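PDB 3U2A: GGDEF family protein from Caulobacter vibrioides, which is of unknown function but belongs to a GGDEF family, the crystallised fragment being a PdeA-like PAS domain that assembles with a second copy of itself. Local coordinates for residues L62-D67 with R87-G92; D23-I28 with R43-G48; A14-L19 with R37-A42. All coordinates share one frame; numbering follows the deposited sequence. Where two conformers were deposited one is given.

In the fold
The three contacts lie across a PAS domain built on an antiparallel sheet. Contact 3 (14-19 with 37-42) and contact 2 (23-28 with 43-48) alternate along the chain; contact 1 (62-67 with 87-92) opens only after both have closed. Centre to centre, contacts 2 and 3 are about 7 Å apart, and strands 25-30 and 35-40 pair directly between them. Contact 1 is about 14 Å from contact 2, which it touches through Leu62 and Val90, and about 21 Å from contact 3. It joins the end of helix 56-62 and the turn after it to a loop, without touching the other chain, whereas helix 12-22 and the first two strands lie at the subunit interface.

Contact 1: residues L62-D67 with R87-G92; sequences LALPQD and RFRVRG
Asp67 and Arg89 carry the charged part of this contact. Arg89 meets the carboxylate through two nitrogens, one to each oxygen, NE lying 3.0 Å from Asp67 OD2 and NH2 2.9 Å from Asp67 OD1. Both oxygens lie in the guanidinium plane and are met on their syn sides; the flat groups are turned 31° against each other, which leaves both donors similarly out of the carboxylate plane. The bend at chi3 of Arg89 (-72°) brings NE back to the acid. Asp67 OD2 takes a second bond, of 2.8 Å, from Arg89 N through its anti lone pair, so one carboxylate holds both backbone and side chain of the arginine. A water links Arg89 NH2 to Gln66 NE2.

The backbones form a single antiparallel bridge at Ala63 and Val90, a non-hydrogen-bonded pair with CA atoms 4.2 Å apart. Flanking it are Arg91 N to Leu62 O at 2.9 Å and Leu64 N to Arg89 O at 3.0 Å. Arg91 NE adds a 3.1 Å bond to Ala63 O, approaching from well above the carbonyl plane (57° out of it).

Apolar groups fill in around these bonds. Leu64 CD2 lies over one face of the Arg89 guanidinium, toward its rim and 3.7 Å from NE, while the Pro65 ring covers a face of Arg91. Leu62 CG meets Val90 CB, and Ala63 CB reaches Phe88 CD2.

An isolated antiparallel bridge beside a bidentate salt bridge thus ties the turn between helices 56-62 and 68-75 to the PAS-domain loop leaving strand 83-86. Phe88 stacks on Trp98 and meets Phe59 and Val74, and Ala63 packs on Ala71 of helix 68-75.

Contact 2: residues D23-I28 with R43-G48; sequences DVALWI and RALGLG
Leu45 lays its two methyls across the backbone of Asp23 and Ala25. CD2 comes within 3.6 Å of Asp23 O, and CD1 is 4.0 Å from Ala25 N and 4.2 Å from Ala25 CB. Leu45 CG, anti to its own carbonyl carbon (chi1 -68°), stands 4.0 Å from Asp23 O, and the leucine and aspartate side chains run antiparallel past each other. Asp23 O is buried under these carbons and finds no polar partner in the model.

The carboxylate of Asp23 deals with Ala44. Its OD1 sits only 3.1 Å from Ala44 CB, a tight approach without a hydrogen bond. A water lies within hydrogen-bonding distance of two oxygens, 2.6 Å from Asp23 OD2 and 2.9 Å from Ala44 O, but it has more acceptors in reach than protons, so both bonds need not exist together. No direct hydrogen bond crosses the contact; the evidence is of apolar cover with one water beside it.

Asp23, with a positive phi of 64°, is the C-prime residue of a Schellman motif closing helix 12-22, in which Val24 N bonds to Leu19 O. Strand 25-30 starts two residues on, at Ala25, and pairs with strands 35-40 and 109-113, while Pro115 touches both Asp23 and Leu45.

Contact 3: residues A14-L19 with R37-A42; sequences ATLEAL and RLNGAA
Leu19 drives its CD1 methyl against the bare CA of Gly40, 3.7 Å away, packing on the side of the glycine where no CB projects. Gly40, the last residue of strand 35-40, has a positive phi (116°). The same methyl of Leu19 lies 3.6 Å from Asn39 O, and Leu19 O faces Ala41 CB at 4.1 Å.

Asn39 brings an amide to a set of methyls. Its CG, anti to the backbone N (chi1 -170°), stands on the helix side, and the amide end comes near the helix. There Leu16 CD2 approaches to 3.5 Å from Asn39 ND2 and 3.7 Å from Asn39 OD1, the two side chains crossing at about a right angle. Thr15 CG2 is 4.0 Å from Asn39 OD1, while the Thr15 hydroxyl turns to a hydrogen bond with Trp10 NE1 of the same chain. No hydrogen bond spans the two segments, so van der Waals contact alone joins them.

This is the N-terminal helix packing against a strand of the PAS sheet: helix 14-19 runs nearly perpendicular to strand 37-40, at 80°. Leu19 also packs on Leu26 of strand 25-30, which pairs with strand 35-40, and Trp10 and Ala14 of the second subunit rest on Asn39 and Arg37 respectively.

Contact 1: residues L62-D67 with R87-G92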
loop_
_atom_site.group_PDB
_atom_site.type_symbol
_atom_site.label_atom_id
_atom_site.label_comp_id
_atom_site.label_asym_id
_atom_site.label_seq_id
_atom_site.Cartn_x
_atom_site.Cartn_y
_atom_site.Cartn_z
ATOM N N LEU A 62 -18.301 0.902 -12.741
ATOM C CA LEU A 62 -18.010 -0.259 -11.919
ATOM C C LEU A 62 -18.463 -0.090 -10.467
ATOM O O LEU A 62 -18.740 -1.077 -9.794
ATOM C CB LEU A 62 -16.515 -0.615 -11.985
ATOM C CG LEU A 62 -16.148 -2.028 -11.487
ATOM C CD1 LEU A 62 -16.746 -3.118 -12.372
ATOM C CD2 LEU A 62 -14.648 -2.196 -11.374
ATOM N N ALA A 63 -18.523 1.148 -9.983
ATOM C CA ALA A 63 -19.060 1.432 -8.654
ATOM C C ALA A 63 -20.508 0.939 -8.554
ATOM O O ALA A 63 -21.245 0.982 -9.544
ATOM C CB ALA A 63 -18.993 2.919 -8.361
ATOM N N LEU A 64 -20.908 0.448 -7.382
ATOM C CA LEU A 64 -22.336 0.253 -7.123
ATOM C C LEU A 64 -23.026 1.605 -7.355
ATOM O O LEU A 64 -22.491 2.641 -6.962
ATOM C CB LEU A 64 -22.589 -0.265 -5.704
ATOM C CG LEU A 64 -23.027 -1.719 -5.528
ATOM C CD1 LEU A 64 -22.241 -2.695 -6.409
ATOM C CD2 LEU A 64 -22.972 -2.124 -4.058
ATOM N N PRO A 65 -24.181 1.604 -8.052
ATOM C CA PRO A 65 -24.805 2.879 -8.401
ATOM C C PRO A 65 -25.010 3.801 -7.196
ATOM O O PRO A 65 -24.733 4.994 -7.301
ATOM C CB PRO A 65 -26.131 2.455 -9.018
ATOM C CG PRO A 65 -25.829 1.121 -9.646
ATOM C CD PRO A 65 -24.889 0.462 -8.671
ATOM N N GLN A 66 -25.461 3.258 -6.062
ATOM C CA GLN A 66 -25.702 4.069 -4.854
ATOM C C GLN A 66 -24.426 4.652 -4.232
ATOM O O GLN A 66 -24.494 5.582 -3.414
ATOM C CB GLN A 66 -26.544 3.313 -3.810
ATOM C CG GLN A 66 -25.877 2.080 -3.187
ATOM C CD GLN A 66 -26.199 0.780 -3.930
ATOM O OE1 GLN A 66 -26.186 0.722 -5.170
ATOM N NE2 GLN A 66 -26.486 -0.281 -3.162
ATOM N N ASP A 67 -23.274 4.100 -4.623
ATOM C CA ASP A 67 -21.970 4.536 -4.115
ATOM C C ASP A 67 -21.220 5.478 -5.058
ATOM O O ASP A 67 -20.051 5.792 -4.807
ATOM C CB ASP A 67 -21.083 3.319 -3.827
ATOM C CG ASP A 67 -21.493 2.553 -2.569
ATOM O OD1 ASP A 67 -22.607 2.759 -2.048
ATOM O OD2 ASP A 67 -20.683 1.732 -2.101
ATOM N N ARG A 87 -14.466 5.825 0.188
ATOM C CA ARG A 87 -14.767 4.416 0.379
ATOM C C ARG A 87 -16.040 4.067 -0.360
ATOM O O ARG A 87 -17.034 4.771 -0.242
ATOM C CB ARG A 87 -14.860 4.049 1.867
ATOM C CG ARG A 87 -15.798 4.872 2.712
ATOM C CD ARG A 87 -15.767 4.385 4.166
ATOM N NE ARG A 87 -16.237 3.005 4.295
ATOM C CZ ARG A 87 -17.500 2.657 4.539
ATOM N NH1 ARG A 87 -18.435 3.590 4.688
ATOM N NH2 ARG A 87 -17.832 1.377 4.635
ATOM N N PHE A 88 -16.000 3.002 -1.144
ATOM C CA PHE A 88 -17.178 2.596 -1.909
ATOM C C PHE A 88 -17.062 1.150 -2.342
ATOM O O PHE A 88 -15.971 0.562 -2.295
ATOM C CB PHE A 88 -17.415 3.507 -3.130
ATOM C CG PHE A 88 -16.297 3.495 -4.154
ATOM C CD1 PHE A 88 -15.200 4.354 -4.022
ATOM C CD2 PHE A 88 -16.367 2.671 -5.269
ATOM C CE1 PHE A 88 -14.178 4.364 -4.974
ATOM C CE2 PHE A 88 -15.338 2.670 -6.227
ATOM C CZ PHE A 88 -14.251 3.519 -6.071
ATOM N N ARG A 89 -18.191 0.582 -2.759
ATOM C CA ARG A 89 -18.227 -0.797 -3.215
ATOM C C ARG A 89 -18.236 -0.796 -4.724
ATOM O O ARG A 89 -18.753 0.137 -5.331
ATOM C CB ARG A 89 -19.479 -1.494 -2.707
ATOM C CG ARG A 89 -19.556 -1.610 -1.204
ATOM C CD ARG A 89 -20.978 -1.871 -0.737
ATOM N NE ARG A 89 -21.836 -0.696 -0.882
ATOM C CZ ARG A 89 -23.105 -0.635 -0.506
ATOM N NH1 ARG A 89 -23.688 -1.685 0.051
ATOM N NH2 ARG A 89 -23.793 0.481 -0.685
ATOM N N VAL A 90 -17.657 -1.835 -5.321
ATOM C CA VAL A 90 -17.776 -2.058 -6.762
ATOM C C VAL A 90 -18.628 -3.296 -6.993
ATOM O O VAL A 90 -18.909 -4.037 -6.045
ATOM C CB VAL A 90 -16.396 -2.211 -7.470
ATOM C CG1 VAL A 90 -15.648 -0.877 -7.475
ATOM C CG2 VAL A 90 -15.560 -3.319 -6.810
ATOM N N ARG A 91 -19.040 -3.517 -8.242
ATOM C CA ARG A 91 -19.802 -4.718 -8.614
ATOM C C ARG A 91 -19.089 -5.959 -8.091
ATOM O O ARG A 91 -17.873 -6.093 -8.249
ATOM C CB ARG A 91 -19.973 -4.823 -10.137
ATOM C CG ARG A 91 -20.336 -3.523 -10.875
ATOM C CD ARG A 91 -21.648 -2.897 -10.410
ATOM N NE ARG A 91 -21.939 -1.640 -11.108
ATOM C CZ ARG A 91 -22.971 -1.447 -11.922
ATOM N NH1 ARG A 91 -23.847 -2.419 -12.146
ATOM N NH2 ARG A 91 -23.141 -0.275 -12.508
ATOM N N GLY A 92 -19.838 -6.855 -7.454
ATOM C CA GLY A 92 -19.247 -7.993 -6.750
ATOM C C GLY A 92 -19.449 -7.823 -5.254
ATOM O O GLY A 92 -19.596 -8.803 -4.518
HETATM O O HOH W 1 -26.925 0.152 -0.515
#

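Contact 2: residues D23-I28 with R43-G48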
loop_
_atom_site.group_PDB
_atom_site.type_symbol
_atom_site.label_atom_id
_atom_site.label_comp_id
_atom_site.label_asym_id
_atom_site.label_seq_id
_atom_site.Cartn_x
_atom_site.Cartn_y
_atom_site.Cartn_z
ATOM N N ASP A 23 -2.809 -7.441 -0.193
ATOM C CA ASP A 23 -4.122 -7.342 -0.855
ATOM C C ASP A 23 -4.483 -5.884 -1.134
ATOM O O ASP A 23 -5.598 -5.447 -0.871
ATOM C CB ASP A 23 -5.220 -8.012 -0.025
ATOM C CG ASP A 23 -6.436 -8.380 -0.853
ATOM O OD1 ASP A 23 -6.260 -8.648 -2.061
ATOM O OD2 ASP A 23 -7.562 -8.403 -0.294
ATOM N N VAL A 24 -3.506 -5.147 -1.653
ATOM C CA VAL A 24 -3.598 -3.704 -1.891
ATOM C C VAL A 24 -3.255 -3.417 -3.368
ATOM O O VAL A 24 -2.525 -4.200 -4.000
ATOM C CB VAL A 24 -2.612 -2.969 -0.909
ATOM C CG1 VAL A 24 -2.139 -1.599 -1.428
ATOM C CG2 VAL A 24 -3.222 -2.859 0.484
ATOM N N ALA A 25 -3.740 -2.299 -3.905
ATOM C CA ALA A 25 -3.309 -1.848 -5.225
ATOM C C ALA A 25 -2.879 -0.379 -5.174
ATOM O O ALA A 25 -3.263 0.370 -4.264
ATOM C CB ALA A 25 -4.398 -2.059 -6.282
ATOM N N LEU A 26 -2.055 0.020 -6.134
ATOM C CA LEU A 26 -1.667 1.413 -6.265
ATOM C C LEU A 26 -2.434 2.017 -7.437
ATOM O O LEU A 26 -2.763 1.321 -8.389
ATOM C CB LEU A 26 -0.161 1.513 -6.491
ATOM C CG LEU A 26 0.751 0.840 -5.449
ATOM C CD1 LEU A 26 2.224 0.967 -5.836
ATOM C CD2 LEU A 26 0.501 1.424 -4.048
ATOM N N TRP A 27 -2.722 3.307 -7.355
ATOM C CA TRP A 27 -3.455 3.994 -8.416
ATOM C C TRP A 27 -2.851 5.362 -8.689
ATOM O O TRP A 27 -2.288 6.013 -7.782
ATOM C CB TRP A 27 -4.956 4.113 -8.082
ATOM C CG TRP A 27 -5.265 4.853 -6.783
ATOM C CD1 TRP A 27 -5.371 4.308 -5.540
ATOM C CD2 TRP A 27 -5.512 6.259 -6.629
ATOM N NE1 TRP A 27 -5.659 5.290 -4.612
ATOM C CE2 TRP A 27 -5.763 6.493 -5.253
ATOM C CE3 TRP A 27 -5.551 7.344 -7.518
ATOM C CZ2 TRP A 27 -6.040 7.772 -4.742
ATOM C CZ3 TRP A 27 -5.833 8.619 -7.011
ATOM C CH2 TRP A 27 -6.068 8.823 -5.634
ATOM N N ILE A 28 -2.942 5.765 -9.957
ATOM C CA ILE A 28 -2.650 7.127 -10.387
ATOM C C ILE A 28 -3.811 7.602 -11.257
ATOM O O ILE A 28 -4.244 6.888 -12.163
ATOM C CB ILE A 28 -1.310 7.229 -11.158
ATOM C CG1 ILE A 28 -0.135 6.870 -10.237
ATOM C CG2 ILE A 28 -1.111 8.647 -11.713
ATOM C CD1 ILE A 28 1.185 6.683 -10.944
ATOM N N ARG A 43 -7.412 -7.329 -9.249
ATOM C CA ARG A 43 -8.358 -8.438 -9.413
ATOM C C ARG A 43 -8.985 -8.879 -8.086
ATOM O O ARG A 43 -10.216 -9.007 -7.984
ATOM C CB ARG A 43 -7.705 -9.626 -10.145
ATOM C CG ARG A 43 -8.663 -10.790 -10.380
ATOM C CD ARG A 43 -8.224 -11.697 -11.528
ATOM N NE ARG A 43 -9.018 -12.930 -11.590
ATOM C CZ ARG A 43 -10.285 -13.011 -12.006
ATOM N NH1 ARG A 43 -10.949 -11.929 -12.400
ATOM N NH2 ARG A 43 -10.902 -14.187 -12.022
ATOM N N ALA A 44 -8.136 -9.093 -7.074
ATOM C CA ALA A 44 -8.579 -9.479 -5.736
ATOM C C ALA A 44 -9.564 -8.489 -5.121
ATOM O O ALA A 44 -10.445 -8.880 -4.344
ATOM C CB ALA A 44 -7.384 -9.674 -4.813
ATOM N N LEU A 45 -9.416 -7.214 -5.473
ATOM C CA LEU A 45 -10.231 -6.157 -4.893
ATOM C C LEU A 45 -11.533 -5.880 -5.653
ATOM O O LEU A 45 -12.316 -5.013 -5.248
ATOM C CB LEU A 45 -9.413 -4.870 -4.775
ATOM C CG LEU A 45 -8.280 -4.897 -3.754
ATOM C CD1 LEU A 45 -7.489 -3.624 -3.848
ATOM C CD2 LEU A 45 -8.825 -5.079 -2.369
ATOM N N GLY A 46 -11.755 -6.599 -6.750
ATOM C CA GLY A 46 -12.933 -6.370 -7.585
ATOM C C GLY A 46 -12.669 -5.372 -8.702
ATOM O O GLY A 46 -13.553 -5.076 -9.518
ATOM N N LEU A 47 -11.429 -4.885 -8.764
ATOM C CA LEU A 47 -11.053 -3.832 -9.708
ATOM C C LEU A 47 -10.438 -4.366 -11.000
ATOM O O LEU A 47 -9.965 -3.602 -11.843
ATOM C CB LEU A 47 -10.116 -2.821 -9.027
ATOM C CG LEU A 47 -10.676 -2.167 -7.759
ATOM C CD1 LEU A 47 -9.593 -1.375 -7.027
ATOM C CD2 LEU A 47 -11.915 -1.284 -8.056
ATOM N N GLY A 48 -10.464 -5.686 -11.156
ATOM C CA GLY A 48 -9.914 -6.347 -12.334
ATOM C C GLY A 48 -10.318 -5.770 -13.680
ATOM O O GLY A 48 -9.455 -5.594 -14.543
HETATM O O HOH W 2 -9.774 -8.898 -1.472
#

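Contact 3: residues A14-L19 with R37-A42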
loop_
_atom_site.group_PDB
_atom_site.type_symbol
_atom_site.label_atom_id
_atom_site.label_comp_id
_atom_site.label_asym_id
_atom_site.label_seq_id
_atom_site.Cartn_x
_atom_site.Cartn_y
_atom_site.Cartn_z
ATOM N N ALA A 14 9.100 -7.599 -6.993
ATOM C CA ALA A 14 9.024 -7.340 -5.545
ATOM C C ALA A 14 7.827 -6.452 -5.199
ATOM O O ALA A 14 7.092 -6.727 -4.238
ATOM C CB ALA A 14 10.324 -6.725 -5.029
ATOM N N THR A 15 7.616 -5.404 -5.990
ATOM C CA THR A 15 6.445 -4.550 -5.823
ATOM C C THR A 15 5.151 -5.361 -5.901
ATOM O O THR A 15 4.318 -5.267 -5.004
ATOM C CB THR A 15 6.478 -3.362 -6.791
ATOM O OG1 THR A 15 7.512 -2.474 -6.363
ATOM C CG2 THR A 15 5.159 -2.606 -6.795
ATOM N N LEU A 16 5.002 -6.187 -6.935
ATOM C CA LEU A 16 3.780 -6.980 -7.075
ATOM C C LEU A 16 3.593 -8.006 -5.949
ATOM O O LEU A 16 2.470 -8.223 -5.495
ATOM C CB LEU A 16 3.689 -7.625 -8.459
ATOM C CG LEU A 16 3.552 -6.667 -9.649
ATOM C CD1 LEU A 16 3.503 -7.470 -10.965
ATOM C CD2 LEU A 16 2.327 -5.720 -9.520
ATOM N N GLU A 17 4.692 -8.608 -5.492
ATOM C CA GLU A 17 4.666 -9.569 -4.389
ATOM C C GLU A 17 4.149 -8.945 -3.100
ATOM O O GLU A 17 3.286 -9.524 -2.441
ATOM C CB GLU A 17 6.059 -10.164 -4.133
ATOM C CG GLU A 17 6.498 -11.193 -5.148
ATOM C CD GLU A 17 7.845 -11.803 -4.807
ATOM O OE1 GLU A 17 8.648 -11.146 -4.106
ATOM O OE2 GLU A 17 8.101 -12.941 -5.247
ATOM N N ALA A 18 4.692 -7.778 -2.745
ATOM C CA ALA A 18 4.283 -7.069 -1.534
ATOM C C ALA A 18 2.832 -6.566 -1.617
ATOM O O ALA A 18 2.075 -6.708 -0.666
ATOM C CB ALA A 18 5.244 -5.927 -1.232
ATOM N N LEU A 19 2.460 -5.983 -2.759
ATOM C CA LEU A 19 1.085 -5.529 -3.004
ATOM C C LEU A 19 0.086 -6.690 -2.917
ATOM O O LEU A 19 -0.961 -6.584 -2.260
ATOM C CB LEU A 19 0.975 -4.806 -4.357
ATOM C CG LEU A 19 1.667 -3.439 -4.511
ATOM C CD1 LEU A 19 1.594 -2.941 -5.959
ATOM C CD2 LEU A 19 1.081 -2.413 -3.546
ATOM N N ARG A 37 -4.827 4.635 -13.709
ATOM C CA ARG A 37 -3.964 3.455 -13.777
ATOM C C ARG A 37 -3.934 2.700 -12.458
ATOM O O ARG A 37 -3.904 3.313 -11.387
ATOM C CB ARG A 37 -2.543 3.861 -14.193
ATOM C CG ARG A 37 -2.438 4.341 -15.645
ATOM C CD ARG A 37 -1.429 5.480 -15.785
ATOM N NE ARG A 37 -0.070 5.061 -15.520
ATOM C CZ ARG A 37 0.895 5.848 -15.045
ATOM N NH1 ARG A 37 0.669 7.129 -14.744
ATOM N NH2 ARG A 37 2.094 5.342 -14.849
ATOM N N LEU A 38 -3.939 1.366 -12.548
ATOM C CA LEU A 38 -3.846 0.489 -11.379
ATOM C C LEU A 38 -2.682 -0.497 -11.473
ATOM O O LEU A 38 -2.344 -0.977 -12.563
ATOM C CB LEU A 38 -5.149 -0.290 -11.194
ATOM C CG LEU A 38 -6.354 0.505 -10.712
ATOM C CD1 LEU A 38 -7.636 -0.239 -11.083
ATOM C CD2 LEU A 38 -6.274 0.727 -9.204
ATOM N N ASN A 39 -2.075 -0.785 -10.322
ATOM C CA ASN A 39 -0.997 -1.759 -10.206
ATOM C C ASN A 39 -1.118 -2.508 -8.878
ATOM O O ASN A 39 -1.259 -1.894 -7.824
ATOM C CB ASN A 39 0.360 -1.052 -10.281
ATOM C CG ASN A 39 1.515 -2.019 -10.409
ATOM O OD1 ASN A 39 2.453 -1.990 -9.611
ATOM N ND2 ASN A 39 1.465 -2.876 -11.430
ATOM N N GLY A 40 -1.052 -3.833 -8.933
ATOM C CA GLY A 40 -1.115 -4.651 -7.722
ATOM C C GLY A 40 -2.339 -5.536 -7.715
ATOM O O GLY A 40 -2.728 -6.071 -8.755
ATOM N N ALA A 41 -2.971 -5.657 -6.547
ATOM C CA ALA A 41 -4.034 -6.648 -6.324
ATOM C C ALA A 41 -5.411 -6.182 -6.809
ATOM O O ALA A 41 -6.424 -6.351 -6.106
ATOM C CB ALA A 41 -4.084 -7.071 -4.829
ATOM N N ALA A 42 -5.455 -5.610 -8.014
ATOM C CA ALA A 42 -6.712 -5.090 -8.561
ATOM C C ALA A 42 -7.775 -6.190 -8.666
ATOM O O ALA A 42 -8.906 -6.011 -8.197
ATOM C CB ALA A 42 -6.489 -4.414 -9.923
#